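AA9 family lytic polysaccharide monooxygenase cel61B (Hypocrea jecorina, PDB 2VTC) cleaves cellulose oxidatively as a copper-dependent lytic polysaccharide monooxygenase, breaking beta-1,4-glycosidic bonds with O2 or H2O2 as cosubstrate. Local coordinates at residues P74-H79 with M192-Q197; A89-G94 with V199-T204. All coordinates share one frame; numbering follows the deposited sequence.

Overall arrangement
Interactions 1 and 2 share one long strand, 193-204: its first half meets the short helical turn 75-78 in interaction 1, and its second half pairs in parallel with strand 89-92 in interaction 2. The centres of the two contacts are about 22 Å apart. Interaction 1 lies about 8 Å from the centre of the chain and holds Tyr195, which binds the metal together with His20 and His108; interaction 2 lies about 15 Å from that centre, away from the active site. Between them the disulfide of Cys78 and Cys198 ties the helical turn to the strand, and the chain runs from this turn to strand 89-92.

Interaction 1. Residues P74-H79 with M192-Q197; sequences PDIVCH and MQNYPQ. With NI (nickel (II) ion), chain E.
The imidazole of His79 meets Pro196 through its edge: the carbonyl O of Pro196 lies in the ring plane, beside ND1, while Asn194 O and the CA of Tyr195 stand obliquely to the ring. The contact joins a short helical turn, 75-78, to strand 193-204 of the AA9 beta-sandwich, the strand that carries the metal ligand Tyr195. ND1 of His79 donates to Pro196 O at 3.3 Å, bent to 147° at the hydrogen, and approaches a lone pair in the carbonyl plane. The same nitrogen lies 3.7 Å from CD of Pro196, and the two side chains cross at about a right angle; Pro196 is the residue of 192-197 with the largest share of the contact surface. His79 leaves the helical turn with a positive phi, 86°, and its CB bond points toward the strand. An alanine here would probably leave Pro196 O without its imidazole donor and open a gap beside the proline ring.

Farther back on the turn, Ile76 has CG1 anti to its backbone N (chi1 -165°), which brings CD1 near the side chain of Asn194, while its carbonyl O lies 4.1 Å from CG of Pro196. The CB of Cys78 points away from the strand, yet its SG forms a disulfide with Cys198, and Arg177 of strand 172-182 binds the carbonyls of Ile76 and Val77. The CB of Tyr195 is also directed away from the helical turn, and its ring is packed edge-to-face with Trp106. His20 and His108 share its metal, a nickel ion in this crystal at the site that binds the catalytic copper; the phenol oxygen OH of Tyr195 reaches the nickel at 2.5 Å.

Interaction 2. Residues A89-G94 with V199-T204; sequences ATAAAG and VNIAVT
Five backbone hydrogen bonds join Ala89-Ala93 to Asn200-Thr204 in a parallel ladder. Ala89 N donates to Asn200 O, and Ala89 O accepts from Ala202 N at 2.9 Å. Next, Ala91 N binds Ala202 O, and Ala91 O receives Thr204 N. Ala93 N closes the series on Thr204 O at 3.0 Å, with the hydrogen angle opening to 164°. Two carbonyls also take CA-H contacts: Ala202 O from Thr90 CA and Ala91 O from Val203 CA, each at 3.2 Å.

On the face carrying Thr90 and Thr204, one water links the two hydroxyls, 2.8 Å from Thr90 OG1 and 2.9 Å from Thr204 OG1. The two side chains cross at about a right angle, and CG2 of Thr204 comes to 3.6 Å from OG1 of Thr90.

The other face is apolar. CG2 of Ile201, anti to its backbone N, lies 3.8 Å from CB of Ala91, while its CG1 touches CB of Ala89. CG1 of Val203 packs on CB of Ala93. Ile28 of strand 22-28 touches Ala89 and Ala91 on this side, Phe26 touches Ala89, and Ile97 touches Ile201. The arrangement is a parallel strand pair within a mixed sheet, facing the antiparallel sheet across the core of the AA9 beta-sandwich.

Interaction 1. Residues P74-H79 with M192-Q197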
# COMPACT_ATOMS: atom_id res chain seq x y z
N PRO A 74 12.39 4.43 -8.24
CA PRO A 74 12.26 3.27 -7.35
C PRO A 74 11.49 3.50 -6.05
O PRO A 74 10.90 2.56 -5.51
CB PRO A 74 13.73 2.89 -7.07
CG PRO A 74 14.45 3.32 -8.32
CD PRO A 74 13.79 4.66 -8.64
N ASP A 75 11.48 4.75 -5.55
CA ASP A 75 10.81 5.06 -4.30
C ASP A 75 9.29 4.82 -4.36
O ASP A 75 8.68 4.61 -3.31
CB ASP A 75 11.11 6.51 -3.91
CG ASP A 75 12.44 6.64 -3.14
OD1 ASP A 75 13.11 5.58 -2.88
OD2 ASP A 75 12.81 7.80 -2.81
N ILE A 76 8.70 4.85 -5.56
CA ILE A 76 7.24 4.60 -5.67
C ILE A 76 6.87 3.13 -5.46
O ILE A 76 5.73 2.79 -5.18
CB ILE A 76 6.66 5.13 -7.02
CG1 ILE A 76 5.11 5.23 -6.98
CG2 ILE A 76 7.02 4.22 -8.18
CD1 ILE A 76 4.55 6.10 -5.82
N VAL A 77 7.84 2.23 -5.57
CA VAL A 77 7.52 0.81 -5.44
C VAL A 77 7.01 0.46 -4.03
O VAL A 77 5.86 -0.00 -3.88
CB VAL A 77 8.75 -0.10 -5.80
CG1 VAL A 77 8.32 -1.57 -5.69
CG2 VAL A 77 9.30 0.21 -7.20
N CYS A 78 7.84 0.71 -3.01
CA CYS A 78 7.55 0.38 -1.62
C CYS A 78 7.97 1.47 -0.64
O CYS A 78 8.18 1.21 0.54
CB CYS A 78 8.18 -0.97 -1.22
SG CYS A 78 7.41 -2.39 -2.02
N HIS A 79 8.05 2.70 -1.14
CA HIS A 79 8.40 3.90 -0.35
C HIS A 79 9.93 4.09 -0.27
O HIS A 79 10.70 3.36 -0.93
CB HIS A 79 7.71 3.92 1.02
CG HIS A 79 7.34 5.31 1.47
ND1 HIS A 79 6.05 5.65 1.87
CD2 HIS A 79 8.09 6.42 1.60
CE1 HIS A 79 6.04 6.93 2.22
NE2 HIS A 79 7.26 7.42 2.06
N MET A 192 -0.68 15.75 -4.99
CA MET A 192 -1.08 14.43 -4.46
C MET A 192 0.02 13.85 -3.58
O MET A 192 1.21 13.96 -3.93
CB MET A 192 -1.39 13.47 -5.63
CG MET A 192 -1.89 12.11 -5.19
SD MET A 192 -3.39 12.10 -4.15
CE MET A 192 -4.63 12.08 -5.44
N GLN A 193 -0.36 13.27 -2.45
CA GLN A 193 0.63 12.64 -1.56
C GLN A 193 0.40 11.14 -1.52
O GLN A 193 -0.61 10.70 -0.98
CB GLN A 193 0.57 13.20 -0.13
CG GLN A 193 0.85 14.70 -0.05
CD GLN A 193 0.65 15.32 1.34
OE1 GLN A 193 0.95 16.52 1.51
NE2 GLN A 193 0.17 14.57 2.29
N ASN A 194 1.38 10.33 -1.98
CA ASN A 194 1.23 8.86 -1.97
C ASN A 194 1.91 8.23 -0.76
O ASN A 194 3.09 8.54 -0.48
CB ASN A 194 1.81 8.22 -3.25
CG ASN A 194 1.00 8.48 -4.51
OD1 ASN A 194 0.70 7.55 -5.30
ND2 ASN A 194 0.71 9.74 -4.78
N TYR A 195 1.21 7.33 -0.08
CA TYR A 195 1.76 6.62 1.08
C TYR A 195 1.72 5.10 0.85
O TYR A 195 0.88 4.43 1.44
CB TYR A 195 0.99 6.96 2.39
CG TYR A 195 0.99 8.43 2.78
CD1 TYR A 195 1.85 8.91 3.77
CD2 TYR A 195 0.13 9.35 2.14
CE1 TYR A 195 1.87 10.29 4.12
CE2 TYR A 195 0.13 10.73 2.49
CZ TYR A 195 1.00 11.18 3.48
OH TYR A 195 1.00 12.53 3.82
N PRO A 196 2.64 4.57 0.01
CA PRO A 196 2.66 3.11 -0.21
C PRO A 196 3.39 2.36 0.91
O PRO A 196 4.40 2.84 1.44
CB PRO A 196 3.42 2.96 -1.53
CG PRO A 196 4.38 4.11 -1.56
CD PRO A 196 3.61 5.26 -0.85
N GLN A 197 2.86 1.20 1.26
CA GLN A 197 3.46 0.35 2.28
C GLN A 197 3.42 -1.10 1.81
O GLN A 197 2.35 -1.61 1.46
CB GLN A 197 2.66 0.48 3.58
CG GLN A 197 2.80 1.90 4.19
CD GLN A 197 4.13 2.09 4.89
OE1 GLN A 197 5.10 2.59 4.32
NE2 GLN A 197 4.19 1.69 6.14
NI NI E . 0.62 13.40 6.14
O HOH W 1 0.60 14.75 7.81
O HOH W 2 0.99 14.14 5.26

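Interaction 2. Residues A89-G94 with V199-T204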
# COMPACT_ATOMS: atom_id res chain seq x y z
N ALA A 89 5.06 -13.19 6.19
CA ALA A 89 3.84 -13.68 6.81
C ALA A 89 3.22 -14.71 5.86
O ALA A 89 3.78 -15.00 4.79
CB ALA A 89 2.87 -12.53 7.07
N THR A 90 2.09 -15.28 6.26
CA THR A 90 1.41 -16.26 5.41
C THR A 90 -0.10 -16.26 5.63
O THR A 90 -0.57 -15.95 6.74
CB THR A 90 1.98 -17.71 5.61
OG1 THR A 90 1.44 -18.60 4.61
CG2 THR A 90 1.68 -18.23 6.99
N ALA A 91 -0.85 -16.61 4.59
CA ALA A 91 -2.30 -16.47 4.61
C ALA A 91 -2.92 -17.36 3.56
O ALA A 91 -2.38 -17.52 2.46
CB ALA A 91 -2.70 -15.00 4.35
N ALA A 92 -4.06 -17.97 3.89
CA ALA A 92 -4.84 -18.71 2.89
C ALA A 92 -5.54 -17.75 1.93
O ALA A 92 -5.99 -16.67 2.34
CB ALA A 92 -5.86 -19.62 3.59
N ALA A 93 -5.61 -18.11 0.65
CA ALA A 93 -6.37 -17.32 -0.31
C ALA A 93 -7.78 -17.17 0.22
O ALA A 93 -8.34 -18.12 0.78
CB ALA A 93 -6.36 -17.97 -1.69
N GLY A 94 -8.34 -15.96 0.08
CA GLY A 94 -9.66 -15.63 0.63
C GLY A 94 -9.60 -15.02 2.01
O GLY A 94 -10.62 -14.53 2.52
N VAL A 199 4.21 -5.29 2.36
CA VAL A 199 4.33 -6.41 3.32
C VAL A 199 4.50 -7.74 2.56
O VAL A 199 3.84 -7.97 1.56
CB VAL A 199 3.14 -6.50 4.31
CG1 VAL A 199 2.98 -5.19 5.11
CG2 VAL A 199 1.84 -6.83 3.58
N ASN A 200 5.42 -8.60 3.03
CA ASN A 200 5.58 -9.94 2.45
C ASN A 200 4.50 -10.83 3.02
O ASN A 200 4.44 -11.02 4.24
CB ASN A 200 6.95 -10.53 2.83
CG ASN A 200 8.13 -9.77 2.25
OD1 ASN A 200 8.03 -9.12 1.21
ND2 ASN A 200 9.27 -9.86 2.95
N ILE A 201 3.63 -11.34 2.16
CA ILE A 201 2.65 -12.35 2.58
C ILE A 201 2.57 -13.50 1.56
O ILE A 201 2.08 -13.34 0.43
CB ILE A 201 1.22 -11.77 2.81
CG1 ILE A 201 1.23 -10.57 3.75
CG2 ILE A 201 0.31 -12.88 3.37
CD1 ILE A 201 -0.11 -9.79 3.75
N ALA A 202 3.07 -14.66 1.96
CA ALA A 202 2.92 -15.82 1.11
C ALA A 202 1.48 -16.30 1.19
O ALA A 202 0.82 -16.12 2.23
CB ALA A 202 3.89 -16.92 1.55
N VAL A 203 1.00 -16.89 0.09
CA VAL A 203 -0.37 -17.35 -0.03
C VAL A 203 -0.41 -18.88 -0.17
O VAL A 203 0.40 -19.46 -0.90
CB VAL A 203 -1.08 -16.63 -1.21
CG1 VAL A 203 -2.44 -17.26 -1.54
CG2 VAL A 203 -1.24 -15.14 -0.88
N THR A 204 -1.33 -19.49 0.57
CA THR A 204 -1.55 -20.94 0.58
C THR A 204 -2.99 -21.23 0.17
O THR A 204 -3.77 -20.31 -0.11
CB THR A 204 -1.34 -21.50 2.01
OG1 THR A 204 -2.27 -20.88 2.92
CG2 THR A 204 0.09 -21.23 2.49
O HOH W 3 -0.86 -20.00 5.27